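Local coordinates for protein lactate dehydrogenase, adjacent gene encodes predicted malate dehydrogenase (Cryptosporidium parvum, PDB 4ND2) that probably catalyses the NAD-dependent interconversion of (S)-lactate and pyruvate, and binds pyruvate and an NAD analogue here, at residues I100-A105 / Q132-L137; D179-A184 / C214-A219; V255-F260 / T276-N281. All coordinates share one frame; numbering follows the deposited sequence.

Overall arrangement
Following the chain from the N terminus, contact 1 comes first: 100-105 meets 132-137 after 26 residues that hold strand 116-119, joining two successive helices of the NAD-binding domain. Contact 2 closes next, with 179-184 against 214-219 around a 29-residue excursion, and ties the edge of a small antiparallel sheet to helix 206-227. Contact 3, between 255-260 and 276-281, closes the shortest loop, the beta hairpin of strands 253-261 and 270-279. The three run in series, and none nests in or crosses another. Contacts 2 and 3 both belong to the C-terminal alpha/beta domain; contact 3 nonetheless approaches contact 1 to about 6 Å between nearest atoms.

Contact 1: residues I100-A105 / Q132-L137; sequences ILDSVA and QKVSGL. With A3D (3-acetylpyridine adenine dinucleotide), chain C.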
ATOM      1  N   ILE A 100      25.429 -26.841  -6.760  1.00 23.32           N
ATOM      2  CA  ILE A 100      24.835 -25.656  -7.383  1.00 22.92           C
ATOM      3  C   ILE A 100      25.364 -24.388  -6.718  1.00 23.05           C
ATOM      4  O   ILE A 100      25.778 -23.451  -7.402  1.00 22.56           O
ATOM      5  CB  ILE A 100      23.292 -25.683  -7.324  1.00 22.55           C
ATOM      6  CG1 ILE A 100      22.753 -26.746  -8.282  1.00 22.34           C
ATOM      7  CG2 ILE A 100      22.709 -24.318  -7.682  1.00 22.58           C
ATOM      8  CD1 ILE A 100      21.275 -27.028  -8.129  1.00 22.23           C
ATOM      9  N   LEU A 101      25.365 -24.371  -5.387  1.00 23.37           N
ATOM     10  CA  LEU A 101      25.801 -23.190  -4.637  1.00 24.17           C
ATOM     11  C   LEU A 101      27.280 -22.848  -4.834  1.00 24.29           C
ATOM     12  O   LEU A 101      27.654 -21.680  -4.727  1.00 24.19           O
ATOM     13  CB  LEU A 101      25.463 -23.324  -3.145  1.00 24.52           C
ATOM     14  CG  LEU A 101      24.099 -22.755  -2.730  1.00 25.01           C
ATOM     15  CD1 LEU A 101      22.954 -23.258  -3.599  1.00 25.25           C
ATOM     16  CD2 LEU A 101      23.826 -23.073  -1.269  1.00 25.47           C
ATOM     17  N   ASP A 102      28.109 -23.849  -5.137  1.00 24.86           N
ATOM     18  CA  ASP A 102      29.506 -23.598  -5.520  1.00 25.14           C
ATOM     19  C   ASP A 102      29.556 -22.674  -6.732  1.00 24.91           C
ATOM     20  O   ASP A 102      30.314 -21.706  -6.751  1.00 25.29           O
ATOM     21  CB  ASP A 102      30.242 -24.900  -5.865  1.00 25.46           C
ATOM     22  CG  ASP A 102      30.419 -25.816  -4.673  1.00 25.84           C
ATOM     23  OD1 ASP A 102      30.526 -27.041  -4.887  1.00 26.04           O
ATOM     24  OD2 ASP A 102      30.455 -25.327  -3.525  1.00 26.36           O
ATOM     25  N   SER A 103      28.743 -22.986  -7.738  1.00 24.76           N
ATOM     26  CA  SER A 103      28.672 -22.184  -8.958  1.00 24.87           C
ATOM     27  C   SER A 103      28.080 -20.798  -8.686  1.00 24.77           C
ATOM     28  O   SER A 103      28.607 -19.792  -9.160  1.00 24.79           O
ATOM     29  CB  SER A 103      27.850 -22.913 -10.026  1.00 25.10           C
ATOM     30  OG  SER A 103      27.816 -22.183 -11.238  1.00 25.51           O
ATOM     31  N   VAL A 104      27.000 -20.745  -7.909  1.00 24.42           N
ATOM     32  CA  VAL A 104      26.372 -19.464  -7.563  1.00 24.30           C
ATOM     33  C   VAL A 104      27.355 -18.563  -6.814  1.00 24.42           C
ATOM     34  O   VAL A 104      27.411 -17.357  -7.059  1.00 23.97           O
ATOM     35  CB  VAL A 104      25.089 -19.648  -6.717  1.00 23.90           C
ATOM     36  CG1 VAL A 104      24.507 -18.299  -6.312  1.00 23.93           C
ATOM     37  CG2 VAL A 104      24.044 -20.448  -7.484  1.00 24.02           C
ATOM     38  N   ALA A 105      28.132 -19.156  -5.912  1.00 24.98           N
ATOM     39  CA  ALA A 105      29.130 -18.419  -5.136  1.00 25.74           C
ATOM     40  C   ALA A 105      30.178 -17.751  -6.021  1.00 26.39           C
ATOM     41  O   ALA A 105      30.613 -16.638  -5.730  1.00 25.93           O
ATOM     42  CB  ALA A 105      29.804 -19.343  -4.136  1.00 25.72           C
ATOM     43  N   GLN A 132      28.463 -19.440   2.495  1.00 25.53           N
ATOM     44  CA  GLN A 132      29.343 -18.478   3.152  1.00 26.27           C
ATOM     45  C   GLN A 132      30.800 -18.933   3.059  1.00 27.16           C
ATOM     46  O   GLN A 132      31.688 -18.129   2.776  1.00 26.90           O
ATOM     47  CB  GLN A 132      28.934 -18.270   4.615  1.00 26.56           C
ATOM     48  CG  GLN A 132      29.632 -17.102   5.302  1.00 26.65           C
ATOM     49  CD  GLN A 132      31.042 -17.428   5.768  1.00 26.92           C
ATOM     50  OE1 GLN A 132      31.331 -18.555   6.162  1.00 27.71           O
ATOM     51  NE2 GLN A 132      31.924 -16.439   5.722  1.00 27.00           N
ATOM     52  N   LYS A 133      31.031 -20.224   3.286  1.00 28.53           N
ATOM     53  CA  LYS A 133      32.379 -20.787   3.244  1.00 29.91           C
ATOM     54  C   LYS A 133      33.006 -20.652   1.855  1.00 29.48           C
ATOM     55  O   LYS A 133      34.125 -20.155   1.727  1.00 29.79           O
ATOM     56  CB  LYS A 133      32.369 -22.258   3.676  1.00 31.56           C
ATOM     57  CG  LYS A 133      33.755 -22.832   3.935  1.00 33.50           C
ATOM     58  CD  LYS A 133      33.696 -24.294   4.346  1.00 35.00           C
ATOM     59  CE  LYS A 133      35.092 -24.851   4.582  1.00 36.13           C
ATOM     60  NZ  LYS A 133      35.076 -26.309   4.893  1.00 36.95           N
ATOM     61  N   VAL A 134      32.283 -21.079   0.822  1.00 28.76           N
ATOM     62  CA  VAL A 134      32.829 -21.090  -0.543  1.00 28.54           C
ATOM     63  C   VAL A 134      32.868 -19.698  -1.189  1.00 28.46           C
ATOM     64  O   VAL A 134      33.768 -19.413  -1.977  1.00 28.31           O
ATOM     65  CB  VAL A 134      32.099 -22.097  -1.468  1.00 28.44           C
ATOM     66  CG1 VAL A 134      32.151 -23.497  -0.874  1.00 28.47           C
ATOM     67  CG2 VAL A 134      30.661 -21.680  -1.738  1.00 28.71           C
ATOM     68  N   SER A 135      31.905 -18.839  -0.854  1.00 28.02           N
ATOM     69  CA  SER A 135      31.866 -17.476  -1.398  1.00 27.90           C
ATOM     70  C   SER A 135      32.889 -16.556  -0.729  1.00 28.03           C
ATOM     71  O   SER A 135      33.463 -15.681  -1.379  1.00 28.08           O
ATOM     72  CB  SER A 135      30.465 -16.867  -1.256  1.00 27.86           C
ATOM     73  OG  SER A 135      30.168 -16.553   0.097  1.00 27.52           O
ATOM     74  N   GLY A 136      33.099 -16.749   0.570  1.00 28.15           N
ATOM     75  CA  GLY A 136      34.000 -15.900   1.345  1.00 28.22           C
ATOM     76  C   GLY A 136      33.389 -14.567   1.745  1.00 28.23           C
ATOM     77  O   GLY A 136      34.094 -13.688   2.242  1.00 28.18           O
ATOM     78  N   LEU A 137      32.083 -14.407   1.538  1.00 28.23           N
ATOM     79  CA  LEU A 137      31.394 -13.176   1.930  1.00 28.24           C
ATOM     80  C   LEU A 137      31.307 -13.088   3.453  1.00 27.94           C
ATOM     81  O   LEU A 137      31.286 -14.120   4.128  1.00 27.88           O
ATOM     82  CB  LEU A 137      29.988 -13.101   1.320  1.00 28.60           C
ATOM     83  CG  LEU A 137      29.868 -12.366  -0.017  1.00 28.96           C
ATOM     84  CD1 LEU A 137      30.816 -12.942  -1.057  1.00 29.01           C
ATOM     85  CD2 LEU A 137      28.431 -12.408  -0.508  1.00 29.45           C
TER
HETATM   86  PA  A3D C 401      11.863 -25.230  -8.601  1.00 18.76           P
HETATM   87  O1A A3D C 401      10.494 -24.738  -8.984  1.00 18.38           O
HETATM   88  O2A A3D C 401      12.308 -26.599  -9.045  1.00 18.66           O
HETATM   89  O5B A3D C 401      12.944 -24.165  -9.115  1.00 19.04           O
HETATM   90  C5B A3D C 401      14.345 -24.414  -9.075  1.00 19.41           C
HETATM   91  C4B A3D C 401      14.982 -23.607 -10.196  1.00 19.75           C
HETATM   92  O4B A3D C 401      16.404 -23.609 -10.052  1.00 20.06           O
HETATM   93  C3B A3D C 401      14.669 -24.177 -11.579  1.00 20.03           C
HETATM   94  O3B A3D C 401      14.010 -23.204 -12.397  1.00 20.06           O
HETATM   95  C2B A3D C 401      16.022 -24.559 -12.150  1.00 20.08           C
HETATM   96  O2B A3D C 401      16.143 -24.340 -13.558  1.00 20.41           O
HETATM   97  C1B A3D C 401      16.965 -23.670 -11.361  1.00 20.08           C
HETATM   98  N9A A3D C 401      18.359 -24.160 -11.341  1.00 19.99           N
HETATM   99  C8A A3D C 401      18.793 -25.434 -11.296  1.00 19.97           C
HETATM  100  N7A A3D C 401      20.150 -25.467 -11.296  1.00 20.10           N
HETATM  101  C5A A3D C 401      20.590 -24.200 -11.348  1.00 20.08           C
HETATM  102  C6A A3D C 401      21.901 -23.522 -11.376  1.00 20.25           C
HETATM  103  N6A A3D C 401      23.055 -24.233 -11.353  1.00 20.58           N
HETATM  104  N1A A3D C 401      21.905 -22.168 -11.424  1.00 20.31           N
HETATM  105  C2A A3D C 401      20.771 -21.438 -11.448  1.00 20.28           C
HETATM  106  N3A A3D C 401      19.547 -21.995 -11.426  1.00 19.97           N
HETATM  107  C4A A3D C 401      19.401 -23.341 -11.375  1.00 19.97           C
HETATM  108  O3  A3D C 401      12.071 -25.180  -7.000  1.00 18.57           O
HETATM  109  PN  A3D C 401      11.324 -24.156  -5.996  1.00 18.20           P
HETATM  110  O1N A3D C 401       9.949 -24.689  -5.708  1.00 17.85           O
HETATM  111  O2N A3D C 401      11.482 -22.744  -6.492  1.00 17.94           O
HETATM  112  O5D A3D C 401      12.233 -24.314  -4.682  1.00 17.91           O
HETATM  113  C5D A3D C 401      13.585 -23.867  -4.718  1.00 18.35           C
HETATM  114  C4D A3D C 401      14.357 -24.307  -3.480  1.00 18.80           C
HETATM  115  O4D A3D C 401      13.821 -23.669  -2.315  1.00 19.13           O
HETATM  116  C3D A3D C 401      14.290 -25.810  -3.220  1.00 18.92           C
HETATM  117  O3D A3D C 401      15.581 -26.294  -2.849  1.00 18.87           O
HETATM  118  C2D A3D C 401      13.348 -25.947  -2.047  1.00 19.07           C
HETATM  119  O2D A3D C 401      13.607 -27.090  -1.226  1.00 19.12           O
HETATM  120  C1D A3D C 401      13.630 -24.656  -1.301  1.00 19.13           C
HETATM  121  N1N A3D C 401      12.572 -24.262  -0.371  1.00 19.27           N
HETATM  122  C2N A3D C 401      12.928 -23.894   0.868  1.00 19.36           C
HETATM  123  C3N A3D C 401      11.972 -23.510   1.799  1.00 19.55           C
HETATM  124  C7N A3D C 401      12.370 -23.096   3.182  1.00 19.80           C
HETATM  125  O7N A3D C 401      11.490 -22.836   3.977  1.00 20.53           O
HETATM  126  C8N A3D C 401      13.815 -22.994   3.563  1.00 19.66           C
HETATM  127  C4N A3D C 401      10.634 -23.507   1.429  1.00 19.64           C
HETATM  128  C5N A3D C 401      10.289 -23.887   0.141  1.00 19.52           C
HETATM  129  C6N A3D C 401      11.285 -24.266  -0.747  1.00 19.46           C
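Ala105 and Ser135 mark the nearest backbone approach, 4.7 Å between their CA atoms, where helix 94-111 runs past the last turn of helix 124-135. The methyl of Ala105 points toward that turn. Its CB sits 3.5 Å from Val134 CG2, a tight carbon pair, and also touches the CB of Ser135. Val134 reaches both partners by splitting its branches: with chi1 at -57°, CG1 lies beside the backbone N and anti to the carbonyl carbon, 3.6 Å from Asp102 OD2, which leaves CG2 to stand between N and C and meet Ala105. Asp102 and Val134 cross there at about a right angle. The carboxylate has its own polar partners, a salt bridge from OD1 to Arg99 and a hydrogen bond from OD2 to His130, so the valine methyls pack against a group already held. The fold is a Rossmann domain, and these are the helices of two consecutive beta-alpha-beta crossovers, 75-78 to 116-119 and 116-119 to 142-144. Phe131, of the same helix 124-135, also touches the side chains of Val104 and Ala105. Helix 124-135 ends in an ST turn: Leu137 N donates to Ser135 OG over 3.2 Å, nearly straight at 171°, and the same hydroxyl bonds to Phe131 O. Gly136 turns the chain with positive phi, and Gln132 NE2 reaches over to Leu137 O at 2.9 Å, with the acceptor close to its amide plane. At the other end of segment 100-105, Ile100 borders the adenine of the cofactor analogue, its CG2 3.7 Å from the exocyclic N6A and its CD1 3.7 Å from N7A.

Contact 2: residues D179-A184 / C214-A219; sequences DGMVPA and CHTRIA. Unlike the reference sequence in segment 179-184: Ala184 (reference Val).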
ATOM      1  N   ASP A 179      13.079 -31.195  11.174  1.00 25.53           N
ATOM      2  CA  ASP A 179      12.251 -31.838  12.199  1.00 26.03           C
ATOM      3  C   ASP A 179      12.604 -31.374  13.615  1.00 25.42           C
ATOM      4  O   ASP A 179      11.738 -31.340  14.486  1.00 25.70           O
ATOM      5  CB  ASP A 179      12.364 -33.367  12.115  1.00 26.83           C
ATOM      6  CG  ASP A 179      11.612 -33.953  10.930  1.00 27.68           C
ATOM      7  OD1 ASP A 179      10.851 -33.220  10.264  1.00 28.57           O
ATOM      8  OD2 ASP A 179      11.780 -35.161  10.664  1.00 28.45           O
ATOM      9  N   GLY A 180      13.866 -31.012  13.830  1.00 24.66           N
ATOM     10  CA  GLY A 180      14.331 -30.532  15.129  1.00 24.33           C
ATOM     11  C   GLY A 180      14.056 -29.067  15.440  1.00 23.98           C
ATOM     12  O   GLY A 180      14.466 -28.581  16.494  1.00 23.74           O
ATOM     13  N   MET A 181      13.372 -28.352  14.545  1.00 23.32           N
ATOM     14  CA  MET A 181      13.056 -26.939  14.787  1.00 22.82           C
ATOM     15  C   MET A 181      12.309 -26.792  16.111  1.00 22.30           C
ATOM     16  O   MET A 181      11.567 -27.692  16.515  1.00 21.87           O
ATOM     17  CB  MET A 181      12.236 -26.334  13.635  1.00 22.99           C
ATOM     18  CG  MET A 181      10.786 -26.801  13.543  1.00 23.14           C
ATOM     19  SD  MET A 181       9.865 -25.983  12.219  1.00 23.42           S
ATOM     20  CE  MET A 181      10.635 -26.696  10.765  1.00 23.49           C
ATOM     21  N   VAL A 182      12.509 -25.658  16.778  1.00 22.10           N
ATOM     22  CA  VAL A 182      11.964 -25.439  18.115  1.00 21.99           C
ATOM     23  C   VAL A 182      11.000 -24.252  18.141  1.00 21.62           C
ATOM     24  O   VAL A 182      11.436 -23.107  18.249  1.00 21.52           O
ATOM     25  CB  VAL A 182      13.097 -25.203  19.141  1.00 22.18           C
ATOM     26  CG1 VAL A 182      12.524 -25.021  20.543  1.00 22.38           C
ATOM     27  CG2 VAL A 182      14.090 -26.357  19.111  1.00 22.21           C
ATOM     28  N   PRO A 183       9.686 -24.521  18.025  1.00 21.58           N
ATOM     29  CA  PRO A 183       8.710 -23.466  18.293  1.00 21.92           C
ATOM     30  C   PRO A 183       8.667 -23.181  19.793  1.00 22.29           C
ATOM     31  O   PRO A 183       8.219 -24.025  20.569  1.00 22.14           O
ATOM     32  CB  PRO A 183       7.386 -24.061  17.789  1.00 21.75           C
ATOM     33  CG  PRO A 183       7.773 -25.199  16.905  1.00 21.62           C
ATOM     34  CD  PRO A 183       9.039 -25.732  17.494  1.00 21.74           C
ATOM     35  N   ALA A 184       9.158 -22.011  20.187  1.00 22.79           N
ATOM     36  CA  ALA A 184       9.338 -21.676  21.600  1.00 23.34           C
ATOM     37  C   ALA A 184       8.025 -21.230  22.237  1.00 23.51           C
ATOM     38  O   ALA A 184       7.704 -20.044  22.253  1.00 23.09           O
ATOM     39  CB  ALA A 184      10.401 -20.598  21.750  1.00 23.42           C
ATOM     40  N   CYS A 214       3.553 -29.444  16.874  1.00 25.37           N
ATOM     41  CA  CYS A 214       3.703 -30.537  15.914  1.00 26.47           C
ATOM     42  C   CYS A 214       3.330 -30.089  14.499  1.00 25.53           C
ATOM     43  O   CYS A 214       4.044 -30.385  13.542  1.00 25.27           O
ATOM     44  CB  CYS A 214       2.832 -31.727  16.329  1.00 27.88           C
ATOM     45  SG  CYS A 214       2.860 -33.124  15.183  1.00 31.16           S
ATOM     46  N   HIS A 215       2.214 -29.374  14.387  1.00 24.56           N
ATOM     47  CA  HIS A 215       1.718 -28.869  13.106  1.00 24.40           C
ATOM     48  C   HIS A 215       2.744 -27.947  12.442  1.00 24.07           C
ATOM     49  O   HIS A 215       2.980 -28.034  11.234  1.00 23.58           O
ATOM     50  CB  HIS A 215       0.392 -28.134  13.320  1.00 24.23           C
ATOM     51  CG  HIS A 215      -0.382 -27.877  12.065  1.00 24.13           C
ATOM     52  ND1 HIS A 215      -1.509 -27.087  12.044  1.00 23.88           N
ATOM     53  CD2 HIS A 215      -0.193 -28.298  10.791  1.00 24.07           C
ATOM     54  CE1 HIS A 215      -1.989 -27.037  10.815  1.00 24.14           C
ATOM     55  NE2 HIS A 215      -1.207 -27.762  10.034  1.00 23.96           N
ATOM     56  N   THR A 216       3.356 -27.079  13.244  1.00 23.79           N
ATOM     57  CA  THR A 216       4.430 -26.203  12.777  1.00 23.97           C
ATOM     58  C   THR A 216       5.597 -27.013  12.212  1.00 24.83           C
ATOM     59  O   THR A 216       6.116 -26.700  11.141  1.00 23.99           O
ATOM     60  CB  THR A 216       4.939 -25.296  13.916  1.00 23.58           C
ATOM     61  OG1 THR A 216       3.848 -24.525  14.430  1.00 23.39           O
ATOM     62  CG2 THR A 216       6.032 -24.352  13.428  1.00 23.56           C
ATOM     63  N   ARG A 217       5.996 -28.061  12.930  1.00 25.90           N
ATOM     64  CA  ARG A 217       7.140 -28.879  12.525  1.00 27.16           C
ATOM     65  C   ARG A 217       6.903 -29.646  11.221  1.00 26.42           C
ATOM     66  O   ARG A 217       7.817 -29.775  10.413  1.00 26.02           O
ATOM     67  CB  ARG A 217       7.545 -29.842  13.647  1.00 28.88           C
ATOM     68  CG  ARG A 217       8.161 -29.134  14.846  1.00 30.78           C
ATOM     69  CD  ARG A 217       8.296 -30.047  16.056  1.00 32.63           C
ATOM     70  NE  ARG A 217       9.464 -30.920  15.973  1.00 34.41           N
ATOM     71  CZ  ARG A 217       9.793 -31.829  16.891  1.00 36.71           C
ATOM     72  NH1 ARG A 217       9.040 -31.999  17.976  1.00 37.50           N
ATOM     73  NH2 ARG A 217      10.879 -32.578  16.726  1.00 37.04           N
ATOM     74  N   ILE A 218       5.682 -30.138  11.016  1.00 26.00           N
ATOM     75  CA  ILE A 218       5.358 -30.945   9.828  1.00 26.16           C
ATOM     76  C   ILE A 218       4.650 -30.164   8.713  1.00 25.44           C
ATOM     77  O   ILE A 218       4.251 -30.751   7.706  1.00 25.35           O
ATOM     78  CB  ILE A 218       4.515 -32.193  10.195  1.00 26.77           C
ATOM     79  CG1 ILE A 218       3.150 -31.812  10.795  1.00 26.94           C
ATOM     80  CG2 ILE A 218       5.292 -33.080  11.157  1.00 27.09           C
ATOM     81  CD1 ILE A 218       2.022 -31.664   9.796  1.00 27.20           C
ATOM     82  N   ALA A 219       4.513 -28.851   8.886  1.00 24.46           N
ATOM     83  CA  ALA A 219       3.755 -28.014   7.950  1.00 24.09           C
ATOM     84  C   ALA A 219       4.213 -28.153   6.493  1.00 23.81           C
ATOM     85  O   ALA A 219       3.389 -28.124   5.583  1.00 23.28           O
ATOM     86  CB  ALA A 219       3.820 -26.553   8.379  1.00 23.85           C
TER
HETATM   87  O   HOH W   1      10.237 -30.516   9.402  1.00 23.20           O
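Asp179 offers its backbone carbonyl to the guanidinium of Arg217, which grips that single oxygen side-on with two nitrogens. Both Arg217 NE and NH2 lie 2.7 Å from Asp179 O, and the oxygen is nearly in the guanidinium plane. Neither bond is straight, at 143° and 142°, as expected when one atom is shared between two N-H groups of one guanidinium edge. NE approaches almost along the C=O axis, whereas NH2 is tilted from the carbonyl plane. A bend at chi3 (80°) puts NE where it can reach the loop.

The closer-packed part involves Met181, Pro183 and Thr216. The Met181 and Arg217 side chains run antiparallel alongside each other, CG to CG at 3.7 Å, and the sulfur SD stands 4.0 Å from Thr216 O. Pro183 then lays its CG 4.0 Å from Thr216 CG2, the threonine keeping its hydroxyl on Ile212 O, one turn back in the helix. Here the edge strand 182-183 of the C-terminal domain's antiparallel sheet packs on helix 206-227, with Val173 of the neighbouring strand and Phe154 of helix 147-162 filling in around Pro183 and Thr216. Met181 also brings the contact to the catalytic centre: its side chain is about 4 Å from those of Arg90, which binds substrate, and His177, the predicted proton acceptor.

The solvent side is looser. The exposed Asp179 carboxylate does not pair with the arginine, its OD1 being 6.3 Å from Arg217 NE; instead a water donates to both Asp179 OD1 (2.9 Å) and Arg217 O (2.7 Å).

Contact 3: residues V255-F260 / T276-N281; sequences VPCSAF and TIIGKN
Thr276 pairs with Val255 as a hydrogen-bonded antiparallel bridge of the hairpin formed by strands 253-261 and 270-279. Thr276 N donates to Val255 O at 2.9 Å, and Val255 N returns the bond to Thr276 O at 2.7 Å. The Thr276 hydroxyl adds a third: chi1 of 70° sets OG1 between the backbone N and the carbonyl carbon, from where it donates to Val255 O over 2.7 Å. On the other branch, CG2 packs 3.7 Å from both Cys257 SG and Ala259 CB. Ile277 turns to the far side and meets Val164 of a third subunit. With Ile278 the chain faces strand 253-261 again: its CD1 touches Val255 CB at 3.7 Å, the two side chains meeting at a slant, while Met243 and Ala246 of helix 234-248 close over this layer. The short strand segments run at 97° to each other, pairing at Val255 and Thr276, and Lys280 and Asn281 pack on Ile2 and Met1 of a second subunit. Val255 O thus takes two donors from one residue, OG1 in the carbonyl plane on a lone pair and N well above it, so buried Thr276 spends its hydroxyl proton on the carbonyl that closes the strand pair.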
ATOM      1  N   VAL A 255      14.052 -10.329  12.783  1.00 20.95           N
ATOM      2  CA  VAL A 255      13.827 -11.344  11.764  1.00 20.71           C
ATOM      3  C   VAL A 255      14.393 -12.687  12.221  1.00 20.53           C
ATOM      4  O   VAL A 255      15.611 -12.836  12.337  1.00 20.50           O
ATOM      5  CB  VAL A 255      14.496 -10.935  10.435  1.00 20.84           C
ATOM      6  CG1 VAL A 255      14.261 -11.991   9.361  1.00 21.00           C
ATOM      7  CG2 VAL A 255      13.975  -9.580   9.975  1.00 20.83           C
ATOM      8  N   PRO A 256      13.515 -13.670  12.490  1.00 20.24           N
ATOM      9  CA  PRO A 256      14.036 -15.017  12.698  1.00 20.25           C
ATOM     10  C   PRO A 256      14.569 -15.560  11.375  1.00 20.29           C
ATOM     11  O   PRO A 256      13.826 -15.641  10.400  1.00 19.75           O
ATOM     12  CB  PRO A 256      12.813 -15.818  13.175  1.00 20.18           C
ATOM     13  CG  PRO A 256      11.723 -14.828  13.402  1.00 20.32           C
ATOM     14  CD  PRO A 256      12.048 -13.626  12.578  1.00 20.38           C
ATOM     15  N   CYS A 257      15.857 -15.883  11.337  1.00 20.54           N
ATOM     16  CA  CYS A 257      16.481 -16.419  10.130  1.00 20.71           C
ATOM     17  C   CYS A 257      17.734 -17.215  10.488  1.00 21.04           C
ATOM     18  O   CYS A 257      18.212 -17.161  11.630  1.00 20.62           O
ATOM     19  CB  CYS A 257      16.814 -15.289   9.146  1.00 20.60           C
ATOM     20  SG  CYS A 257      18.157 -14.188   9.638  1.00 20.83           S
ATOM     21  N   SER A 258      18.249 -17.967   9.519  1.00 21.26           N
ATOM     22  CA  SER A 258      19.462 -18.744   9.730  1.00 21.70           C
ATOM     23  C   SER A 258      20.653 -17.801   9.620  1.00 21.80           C
ATOM     24  O   SER A 258      20.984 -17.333   8.527  1.00 21.58           O
ATOM     25  CB  SER A 258      19.563 -19.889   8.721  1.00 21.95           C
ATOM     26  OG  SER A 258      20.640 -20.755   9.045  1.00 22.42           O
ATOM     27  N   ALA A 259      21.267 -17.501  10.763  1.00 21.94           N
ATOM     28  CA  ALA A 259      22.377 -16.553  10.833  1.00 22.46           C
ATOM     29  C   ALA A 259      23.537 -17.136  11.631  1.00 23.14           C
ATOM     30  O   ALA A 259      23.362 -18.086  12.394  1.00 23.06           O
ATOM     31  CB  ALA A 259      21.915 -15.250  11.462  1.00 22.34           C
ATOM     32  N   PHE A 260      24.718 -16.551  11.453  1.00 24.33           N
ATOM     33  CA  PHE A 260      25.925 -17.026  12.125  1.00 25.70           C
ATOM     34  C   PHE A 260      25.923 -16.590  13.591  1.00 26.59           C
ATOM     35  O   PHE A 260      26.141 -15.418  13.903  1.00 26.39           O
ATOM     36  CB  PHE A 260      27.177 -16.517  11.404  1.00 26.02           C
ATOM     37  CG  PHE A 260      28.445 -17.201  11.835  1.00 26.60           C
ATOM     38  CD1 PHE A 260      29.424 -16.510  12.540  1.00 27.11           C
ATOM     39  CD2 PHE A 260      28.663 -18.541  11.537  1.00 26.88           C
ATOM     40  CE1 PHE A 260      30.594 -17.141  12.937  1.00 27.30           C
ATOM     41  CE2 PHE A 260      29.830 -19.179  11.932  1.00 27.19           C
ATOM     42  CZ  PHE A 260      30.796 -18.477  12.633  1.00 27.05           C
ATOM     43  N   THR A 276      17.165 -12.332  14.718  1.00 21.06           N
ATOM     44  CA  THR A 276      18.181 -11.347  14.362  1.00 20.67           C
ATOM     45  C   THR A 276      17.565  -9.961  14.247  1.00 20.62           C
ATOM     46  O   THR A 276      16.347  -9.821  14.174  1.00 20.53           O
ATOM     47  CB  THR A 276      18.829 -11.667  12.999  1.00 20.64           C
ATOM     48  OG1 THR A 276      17.878 -11.437  11.951  1.00 20.21           O
ATOM     49  CG2 THR A 276      19.312 -13.109  12.943  1.00 20.67           C
ATOM     50  N   ILE A 277      18.425  -8.948  14.232  1.00 20.42           N
ATOM     51  CA  ILE A 277      18.054  -7.609  13.801  1.00 20.80           C
ATOM     52  C   ILE A 277      18.690  -7.403  12.428  1.00 20.86           C
ATOM     53  O   ILE A 277      19.907  -7.525  12.292  1.00 20.96           O
ATOM     54  CB  ILE A 277      18.575  -6.523  14.766  1.00 20.95           C
ATOM     55  CG1 ILE A 277      18.075  -6.774  16.195  1.00 21.22           C
ATOM     56  CG2 ILE A 277      18.167  -5.135  14.285  1.00 21.07           C
ATOM     57  CD1 ILE A 277      16.567  -6.820  16.330  1.00 21.45           C
ATOM     58  N   ILE A 278      17.871  -7.107  11.419  1.00 20.85           N
ATOM     59  CA  ILE A 278      18.372  -6.866  10.062  1.00 21.12           C
ATOM     60  C   ILE A 278      18.213  -5.397   9.667  1.00 21.46           C
ATOM     61  O   ILE A 278      17.139  -4.809   9.831  1.00 21.44           O
ATOM     62  CB  ILE A 278      17.678  -7.772   9.020  1.00 21.45           C
ATOM     63  CG1 ILE A 278      18.007  -9.240   9.315  1.00 21.66           C
ATOM     64  CG2 ILE A 278      18.116  -7.398   7.605  1.00 21.44           C
ATOM     65  CD1 ILE A 278      17.424 -10.235   8.337  1.00 21.87           C
ATOM     66  N   GLY A 279      19.298  -4.821   9.151  1.00 21.47           N
ATOM     67  CA  GLY A 279      19.301  -3.456   8.632  1.00 22.14           C
ATOM     68  C   GLY A 279      20.241  -3.328   7.448  1.00 22.82           C
ATOM     69  O   GLY A 279      20.589  -4.325   6.816  1.00 22.40           O
ATOM     70  N   LYS A 280      20.667  -2.100   7.163  1.00 24.03           N
ATOM     71  CA  LYS A 280      21.519  -1.813   6.002  1.00 25.27           C
ATOM     72  C   LYS A 280      22.893  -2.499   6.036  1.00 25.57           C
ATOM     73  O   LYS A 280      23.536  -2.625   4.993  1.00 25.48           O
ATOM     74  CB  LYS A 280      21.709  -0.298   5.838  1.00 26.17           C
ATOM     75  CG  LYS A 280      22.513   0.356   6.951  1.00 27.02           C
ATOM     76  CD  LYS A 280      22.495   1.871   6.848  1.00 28.13           C
ATOM     77  CE  LYS A 280      23.142   2.497   8.072  1.00 28.93           C
ATOM     78  NZ  LYS A 280      23.346   3.959   7.894  1.00 30.34           N
ATOM     79  N   ASN A 281      23.347  -2.917   7.219  1.00 26.21           N
ATOM     80  CA  ASN A 281      24.596  -3.683   7.354  1.00 26.78           C
ATOM     81  C   ASN A 281      24.370  -5.201   7.431  1.00 26.08           C
ATOM     82  O   ASN A 281      25.266  -5.945   7.837  1.00 26.13           O
ATOM     83  CB  ASN A 281      25.385  -3.213   8.586  1.00 28.13           C
ATOM     84  CG  ASN A 281      25.887  -1.785   8.457  1.00 29.63           C
ATOM     85  OD1 ASN A 281      26.335  -1.365   7.392  1.00 31.53           O
ATOM     86  ND2 ASN A 281      25.824  -1.033   9.552  1.00 31.18           N
TER